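Local coordinates for putative cell adhesion protein (Bacteroides eggerthii, PDB 4GPV) that probably serves as a FimA-like subunit of a pilus, a surface fibre thought to take part in cell adhesion, at residues A[49-54]-A[65-70]; A[174-179]-A[269-274]; A[202-207]-A[252-257]. All blocks are in the same frame, centred on the assembly; numbering follows the deposited sequence.

Interaction 1 of 3, residues A[49-54]-A[65-70]; sequences NYLVFL and PYEGSS
Y50 holds its CG between the backbone N and the carbonyl carbon (chi1 60°), a placement that lets the ring lie over the backbone of G68 on the facing strand. G68 CA sits 3.8 Å from the centroid of the Y50 ring, only 13° off the ring normal, a CH-pi contact; a CB at this glycine would collide with Y50 CZ. Y66, its CG anti to the backbone N, lays its ring obliquely against the same tyrosine, Y50 CE2 to Y66 CE2 being 4.0 Å. These side chains lie on one face of an antiparallel beta hairpin, strands 50-56 and 66-68; the N-to-C directions of 50-54 and 66-68 lie 155° apart. Y50 and G68 form one hydrogen-bonded pair; V52 and Y66 form the next, with V52 N to Y66 O at 2.9 Å. An alanine in place of Y50 would probably leave G68 CA without its aromatic cover and N71, which the hydroxyl bonds, without that partner. On the other face L51 CD2 touches E67 CG at 3.8 Å, the two side chains running alongside each other. Beyond them P65 CG rests 3.6 Å from F53 CD2, while F53 also meets the ring of F100.

Interaction 2 of 3, residues A[174-179]-A[269-274]; sequences GTITIT and KTVGGT
T177 and T270 are joined at the tight centre of this contact by two nearly straight backbone bonds, T177 N to T270 O at 3.0 Å (170° at the hydrogen) and T270 N to T177 O at 2.8 Å (171°), which make them an antiparallel hydrogen-bonded pair. Their side chains lie side by side. In one of the two modelled conformers of T177, OG1 stands anti to the backbone N and bonds the carbonyl of M171, which leaves the methyl CG2 turned to its neighbour, 3.6 Å from T270 CB. T270 OG1 bonds S275 OG.

On the opposite face the contacts run through carbon atoms. The fully extended K269 chain passes obliquely over two isoleucines: its CG is 4.0 Å from I178 CG1, and its CE reaches 3.7 Å from I176 CG2. V271 lies alongside I176, with V271 CG2 at 3.8 Å from I176 CG1. Strands 176-193 and 262-271 are here adjacent members of a sheet in the FimA-like C-terminal domain, and I178 is buried further against I278 and Y280 of strand 274-283.

Toward T175 the pairing opens. T175 O stands 3.8 Å from T270 O, two acceptors, and a water donates to both, its bond to T270 O being weak. Past V271 a type II' turn, V271 to T274, connects strands 262-271 and 274-283, which pair antiparallel as a beta hairpin; G272, its first central residue, has a phi of 61°, easily reached by glycine. In one of the two modelled conformers T274 N and OG1 both donate to the V271 carbonyl, so this arrangement is less certain. The exposed tip also touches a crystal neighbour, and G272 and G273 are likewise deposited in two conformers.

Interaction 3 of 3, residues A[202-207]-A[252-257]; sequences VTQNEF and FGNDGT
Two direct hydrogen bonds join V202 and Q204 to the facing loop. D255 N donates to V202 O at 2.9 Å. Q204 NE2 donates to G253 O at 2.8 Å, with that oxygen only 8° out of the amide plane; the bend at chi2 (-76°) swings CD round to bring the amide there. The same NE2 also bonds the K191 carbonyl, so two backbone acceptors fix the rotation of the amide.

Water adds a second link: one molecule accepts from Q204 N and approaches D255 OD1 at 2.7 Å. T257 N closes an Asx turn on this oxygen, and T257 OG1 donates from the same face of the carboxylate. N254 OD1 closes another by accepting from G256 N.

Packing contacts accompany these bonds. V202 CG2 lies 3.8 Å from D255 OD2, and N254 ND2, which hydrogen-bonds T261 OG1 and the Q259 carbonyl, comes to the edge of the F207 ring, 3.8 Å from F207 CE1.

The 202-207 loop follows helix 198-201 and leads into strand 207-209, while 252-257 links strand 247-251 to strand 262-271; F252 packs on V156 and A157 of strand 146-169, and F207 on F187 of strand 176-193.

The three contacts are strung along an elongated chain. Interactions 1 and 2 lie on opposite sides of its centre, their own centres about 56 Å apart; interaction 3 lies closer to the middle, about 28 Å from interaction 1 and 36 Å from interaction 2, centre to centre. Interaction 1 belongs to the sheet that includes strand 146-169, interaction 2 to the other large sheet. Interaction 3 joins loops between them, bridging the two sheets near the middle, consistent with a probable elongated fimbrial subunit. In sequence interaction 1 is complete before 174-179 begins, whereas both segments of interaction 3 fall between those of interaction 2, all four within the FimA-like C-terminal domain.

Interaction 1 of 3, residues A[49-54]-A[65-70]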
# COMPACT_ATOMS: atom_id res chain seq x y z
N ASN A 49 13.01 3.79 12.44
CA ASN A 49 13.37 2.75 13.40
C ASN A 49 13.23 1.40 12.72
O ASN A 49 12.65 1.30 11.63
CB ASN A 49 12.46 2.82 14.63
CG ASN A 49 11.00 2.77 14.26
OD1 ASN A 49 10.48 1.73 13.81
ND2 ASN A 49 10.34 3.93 14.38
N TYR A 50 13.79 0.36 13.35
CA TYR A 50 13.63 -0.98 12.78
C TYR A 50 13.84 -2.04 13.86
O TYR A 50 14.35 -1.73 14.93
CB TYR A 50 14.60 -1.21 11.59
CG TYR A 50 16.07 -1.07 11.94
CD1 TYR A 50 16.70 0.17 11.90
CD2 TYR A 50 16.83 -2.18 12.33
CE1 TYR A 50 18.05 0.31 12.24
CE2 TYR A 50 18.18 -2.05 12.67
CZ TYR A 50 18.79 -0.80 12.60
OH TYR A 50 20.12 -0.64 12.91
N LEU A 51 13.43 -3.26 13.57
CA LEU A 51 13.62 -4.42 14.43
C LEU A 51 14.41 -5.47 13.65
O LEU A 51 14.13 -5.69 12.47
CB LEU A 51 12.29 -5.04 14.93
CG LEU A 51 11.31 -4.10 15.68
CD1 LEU A 51 9.93 -4.76 15.82
CD2 LEU A 51 11.85 -3.76 17.06
N VAL A 52 15.33 -6.14 14.32
CA VAL A 52 16.09 -7.25 13.71
C VAL A 52 15.79 -8.51 14.54
O VAL A 52 15.99 -8.52 15.76
CB VAL A 52 17.63 -7.03 13.58
CG1 VAL A 52 18.32 -8.19 12.85
CG2 VAL A 52 17.98 -5.70 12.91
N PHE A 53 15.30 -9.55 13.87
CA PHE A 53 15.03 -10.85 14.48
C PHE A 53 16.03 -11.85 13.95
O PHE A 53 16.23 -11.93 12.74
CB PHE A 53 13.59 -11.33 14.17
CG PHE A 53 12.51 -10.34 14.50
CD1 PHE A 53 12.20 -9.30 13.62
CD2 PHE A 53 11.78 -10.45 15.68
CE1 PHE A 53 11.20 -8.37 13.93
CE2 PHE A 53 10.78 -9.52 15.99
CZ PHE A 53 10.50 -8.48 15.12
N LEU A 54 16.66 -12.61 14.85
CA LEU A 54 17.62 -13.62 14.44
C LEU A 54 17.10 -14.98 14.84
O LEU A 54 16.66 -15.14 15.97
CB LEU A 54 19.00 -13.38 15.07
CG LEU A 54 19.71 -12.07 14.71
CD1 LEU A 54 20.98 -11.89 15.59
CD2 LEU A 54 20.09 -12.05 13.26
N PRO A 65 14.85 -9.70 20.13
CA PRO A 65 14.95 -8.80 18.96
C PRO A 65 15.68 -7.48 19.24
O PRO A 65 15.63 -6.93 20.35
CB PRO A 65 13.49 -8.56 18.57
CG PRO A 65 12.78 -9.77 19.12
CD PRO A 65 13.45 -10.05 20.41
N TYR A 66 16.43 -7.03 18.24
CA TYR A 66 17.21 -5.80 18.31
C TYR A 66 16.34 -4.62 17.91
O TYR A 66 15.69 -4.67 16.84
CB TYR A 66 18.45 -5.89 17.40
CG TYR A 66 19.27 -4.62 17.34
CD1 TYR A 66 20.25 -4.35 18.29
CD2 TYR A 66 19.02 -3.66 16.36
CE1 TYR A 66 20.99 -3.17 18.25
CE2 TYR A 66 19.74 -2.46 16.33
CZ TYR A 66 20.73 -2.23 17.27
OH TYR A 66 21.44 -1.06 17.21
N GLU A 67 16.35 -3.57 18.72
CA GLU A 67 15.59 -2.35 18.41
C GLU A 67 16.55 -1.28 17.88
O GLU A 67 17.40 -0.76 18.63
CB GLU A 67 14.86 -1.83 19.66
CG GLU A 67 13.76 -2.74 20.16
CD GLU A 67 13.03 -2.15 21.34
OE1 GLU A 67 13.51 -2.35 22.48
OE2 GLU A 67 12.01 -1.45 21.13
N GLY A 68 16.43 -0.98 16.59
CA GLY A 68 17.25 0.02 15.92
C GLY A 68 16.56 1.36 15.81
O GLY A 68 15.32 1.43 15.75
N SER A 69 17.37 2.42 15.74
CA SER A 69 16.87 3.78 15.55
C SER A 69 16.98 4.17 14.06
O SER A 69 16.85 3.29 13.18
CB SER A 69 17.64 4.75 16.46
OG SER A 69 19.05 4.62 16.28
N SER A 70 17.16 5.46 13.76
CA SER A 70 17.19 5.98 12.39
C SER A 70 18.58 5.84 11.80
O SER A 70 19.36 6.80 11.82
CB SER A 70 16.74 7.44 12.36
OG SER A 70 15.51 7.66 13.04

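Interaction 2 of 3, residues A[174-179]-A[269-274]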
# COMPACT_ATOMS: atom_id res chain seq x y z
N GLY A 174 -26.03 24.73 -16.51
CA GLY A 174 -27.02 24.06 -17.35
C GLY A 174 -28.08 23.29 -16.58
O GLY A 174 -28.17 23.39 -15.35
N THR A 175 -28.89 22.51 -17.31
CA THR A 175 -29.99 21.70 -16.77
C THR A 175 -29.43 20.59 -15.89
O THR A 175 -30.01 20.24 -14.86
CB THR A 175 -30.83 21.15 -17.93
OG1 THR A 175 -31.35 22.27 -18.67
CG2 THR A 175 -31.98 20.28 -17.47
N ILE A 176 -28.31 20.01 -16.32
CA ILE A 176 -27.61 18.97 -15.60
C ILE A 176 -26.35 19.59 -15.06
O ILE A 176 -25.63 20.26 -15.81
CB ILE A 176 -27.33 17.74 -16.49
CG1 ILE A 176 -28.66 17.17 -17.06
CG2 ILE A 176 -26.50 16.67 -15.74
CD1 ILE A 176 -28.49 16.33 -18.33
N THR A 177 -26.11 19.38 -13.76
CA THR A 177 -24.90 19.89 -13.15
C THR A 177 -24.17 18.74 -12.46
O THR A 177 -24.80 17.79 -11.97
CB THR A 177 -25.17 21.09 -12.24
OG1 THR A 177 -23.93 21.73 -11.93
CG2 THR A 177 -25.91 20.73 -10.96
N ILE A 178 -22.85 18.79 -12.51
CA ILE A 178 -22.00 17.80 -11.85
C ILE A 178 -21.01 18.58 -11.05
O ILE A 178 -20.42 19.53 -11.55
CB ILE A 178 -21.33 16.75 -12.81
CG1 ILE A 178 -22.42 15.90 -13.50
CG2 ILE A 178 -20.35 15.82 -12.05
CD1 ILE A 178 -21.88 14.96 -14.63
N THR A 179 -20.88 18.21 -9.77
CA THR A 179 -19.89 18.75 -8.86
C THR A 179 -19.02 17.58 -8.42
O THR A 179 -19.54 16.59 -7.89
CB THR A 179 -20.55 19.49 -7.67
OG1 THR A 179 -21.33 20.58 -8.17
CG2 THR A 179 -19.53 20.00 -6.64
N LYS A 269 -24.28 14.38 -9.14
CA LYS A 269 -25.01 14.83 -10.34
C LYS A 269 -26.38 15.34 -9.90
O LYS A 269 -27.07 14.63 -9.16
CB LYS A 269 -25.15 13.68 -11.35
CG LYS A 269 -25.85 14.06 -12.67
CD LYS A 269 -26.04 12.81 -13.52
CE LYS A 269 -26.64 13.11 -14.87
NZ LYS A 269 -26.96 11.88 -15.64
N THR A 270 -26.76 16.55 -10.36
CA THR A 270 -28.06 17.14 -10.03
C THR A 270 -28.83 17.40 -11.33
O THR A 270 -28.34 18.04 -12.27
CB THR A 270 -27.92 18.41 -9.17
OG1 THR A 270 -27.18 18.09 -8.00
CG2 THR A 270 -29.27 18.98 -8.77
N VAL A 271 -30.04 16.84 -11.39
CA VAL A 271 -30.95 16.98 -12.54
C VAL A 271 -32.33 17.28 -11.97
O VAL A 271 -32.96 16.40 -11.38
CB VAL A 271 -30.99 15.74 -13.47
CG1 VAL A 271 -31.89 16.02 -14.68
CG2 VAL A 271 -29.60 15.31 -13.92
N GLY A 272 -32.76 18.52 -12.13
CA GLY A 272 -34.02 18.98 -11.55
C GLY A 272 -33.94 18.84 -10.04
O GLY A 272 -32.93 19.21 -9.45
N GLY A 273 -34.94 18.17 -9.46
CA GLY A 273 -35.01 17.93 -8.02
C GLY A 273 -34.28 16.71 -7.52
O GLY A 273 -34.52 16.28 -6.38
N THR A 274 -33.40 16.10 -8.34
CA THR A 274 -32.70 14.91 -7.85
C THR A 274 -31.19 15.06 -7.89
O THR A 274 -30.64 15.38 -8.94
CB THR A 274 -33.08 13.64 -8.64
OG1 THR A 274 -32.58 13.77 -9.97
CG2 THR A 274 -34.58 13.36 -8.67
O HOH W 1 -29.36 20.63 -11.86

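Interaction 3 of 3, residues A[202-207]-A[252-257]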
# COMPACT_ATOMS: atom_id res chain seq x y z
N VAL A 202 -1.19 -10.87 -1.17
CA VAL A 202 -2.26 -10.23 -1.96
C VAL A 202 -3.64 -10.83 -1.65
O VAL A 202 -4.61 -10.51 -2.35
CB VAL A 202 -1.95 -10.27 -3.49
CG1 VAL A 202 -0.67 -9.49 -3.80
CG2 VAL A 202 -1.84 -11.72 -4.02
N THR A 203 -3.74 -11.68 -0.62
CA THR A 203 -5.04 -12.27 -0.28
C THR A 203 -5.70 -11.42 0.79
O THR A 203 -5.10 -11.19 1.84
CB THR A 203 -4.88 -13.72 0.19
OG1 THR A 203 -4.02 -14.42 -0.72
CG2 THR A 203 -6.23 -14.43 0.30
N GLN A 204 -6.95 -10.99 0.54
CA GLN A 204 -7.69 -10.14 1.48
C GLN A 204 -9.09 -10.63 1.64
O GLN A 204 -9.70 -11.04 0.65
CB GLN A 204 -7.74 -8.68 0.97
CG GLN A 204 -6.35 -8.04 0.76
CD GLN A 204 -5.64 -7.61 2.03
OE1 GLN A 204 -6.14 -7.72 3.16
NE2 GLN A 204 -4.43 -7.16 1.88
N ASN A 205 -9.65 -10.53 2.85
CA ASN A 205 -11.05 -10.82 3.08
C ASN A 205 -11.67 -9.72 3.95
O ASN A 205 -12.85 -9.79 4.29
CB ASN A 205 -11.25 -12.25 3.65
CG ASN A 205 -10.67 -12.53 5.01
OD1 ASN A 205 -10.07 -11.68 5.67
ND2 ASN A 205 -10.86 -13.77 5.45
N GLU A 206 -10.87 -8.69 4.29
CA GLU A 206 -11.25 -7.49 5.03
C GLU A 206 -10.68 -6.27 4.33
O GLU A 206 -9.59 -6.32 3.78
CB GLU A 206 -10.80 -7.51 6.50
CG GLU A 206 -11.56 -8.51 7.35
CD GLU A 206 -11.08 -8.45 8.79
OE1 GLU A 206 -9.91 -8.82 9.05
OE2 GLU A 206 -11.84 -7.94 9.65
N PHE A 207 -11.44 -5.19 4.33
CA PHE A 207 -11.09 -4.00 3.57
C PHE A 207 -11.43 -2.71 4.29
O PHE A 207 -12.35 -2.68 5.10
CB PHE A 207 -11.93 -4.00 2.26
CG PHE A 207 -11.80 -5.26 1.43
CD1 PHE A 207 -10.73 -5.43 0.57
CD2 PHE A 207 -12.64 -6.35 1.68
CE1 PHE A 207 -10.55 -6.64 -0.10
CE2 PHE A 207 -12.44 -7.57 1.01
CZ PHE A 207 -11.41 -7.69 0.10
N PHE A 252 -2.63 -1.94 0.67
CA PHE A 252 -1.95 -3.22 0.69
C PHE A 252 -2.36 -4.12 -0.52
O PHE A 252 -3.33 -3.83 -1.25
CB PHE A 252 -2.19 -3.94 2.02
CG PHE A 252 -1.50 -3.28 3.20
CD1 PHE A 252 -0.23 -2.72 3.07
CD2 PHE A 252 -2.10 -3.28 4.45
CE1 PHE A 252 0.40 -2.11 4.17
CE2 PHE A 252 -1.46 -2.69 5.56
CZ PHE A 252 -0.21 -2.13 5.41
N GLY A 253 -1.62 -5.21 -0.70
CA GLY A 253 -1.84 -6.16 -1.79
C GLY A 253 -3.27 -6.64 -1.87
O GLY A 253 -3.92 -6.82 -0.85
N ASN A 254 -3.80 -6.78 -3.07
CA ASN A 254 -5.17 -7.23 -3.24
C ASN A 254 -5.33 -7.83 -4.64
O ASN A 254 -5.44 -7.07 -5.60
CB ASN A 254 -6.21 -6.10 -3.02
CG ASN A 254 -7.64 -6.60 -3.06
OD1 ASN A 254 -7.93 -7.82 -3.06
ND2 ASN A 254 -8.57 -5.68 -3.14
N ASP A 255 -5.43 -9.17 -4.74
CA ASP A 255 -5.60 -9.87 -6.03
C ASP A 255 -7.04 -9.79 -6.52
O ASP A 255 -7.36 -10.23 -7.64
CB ASP A 255 -5.13 -11.35 -5.95
CG ASP A 255 -5.79 -12.22 -4.87
OD1 ASP A 255 -6.90 -11.85 -4.40
OD2 ASP A 255 -5.24 -13.29 -4.57
N GLY A 256 -7.91 -9.26 -5.67
CA GLY A 256 -9.32 -9.07 -5.97
C GLY A 256 -10.14 -10.33 -6.06
O GLY A 256 -11.26 -10.26 -6.57
N THR A 257 -9.63 -11.47 -5.53
CA THR A 257 -10.39 -12.72 -5.61
C THR A 257 -11.58 -12.69 -4.63
O THR A 257 -12.53 -13.46 -4.81
CB THR A 257 -9.47 -13.93 -5.46
OG1 THR A 257 -8.77 -13.83 -4.22
CG2 THR A 257 -8.46 -14.03 -6.60
O HOH W 2 -8.12 -11.67 -1.95
O HOH W 3 -9.50 -13.66 -0.92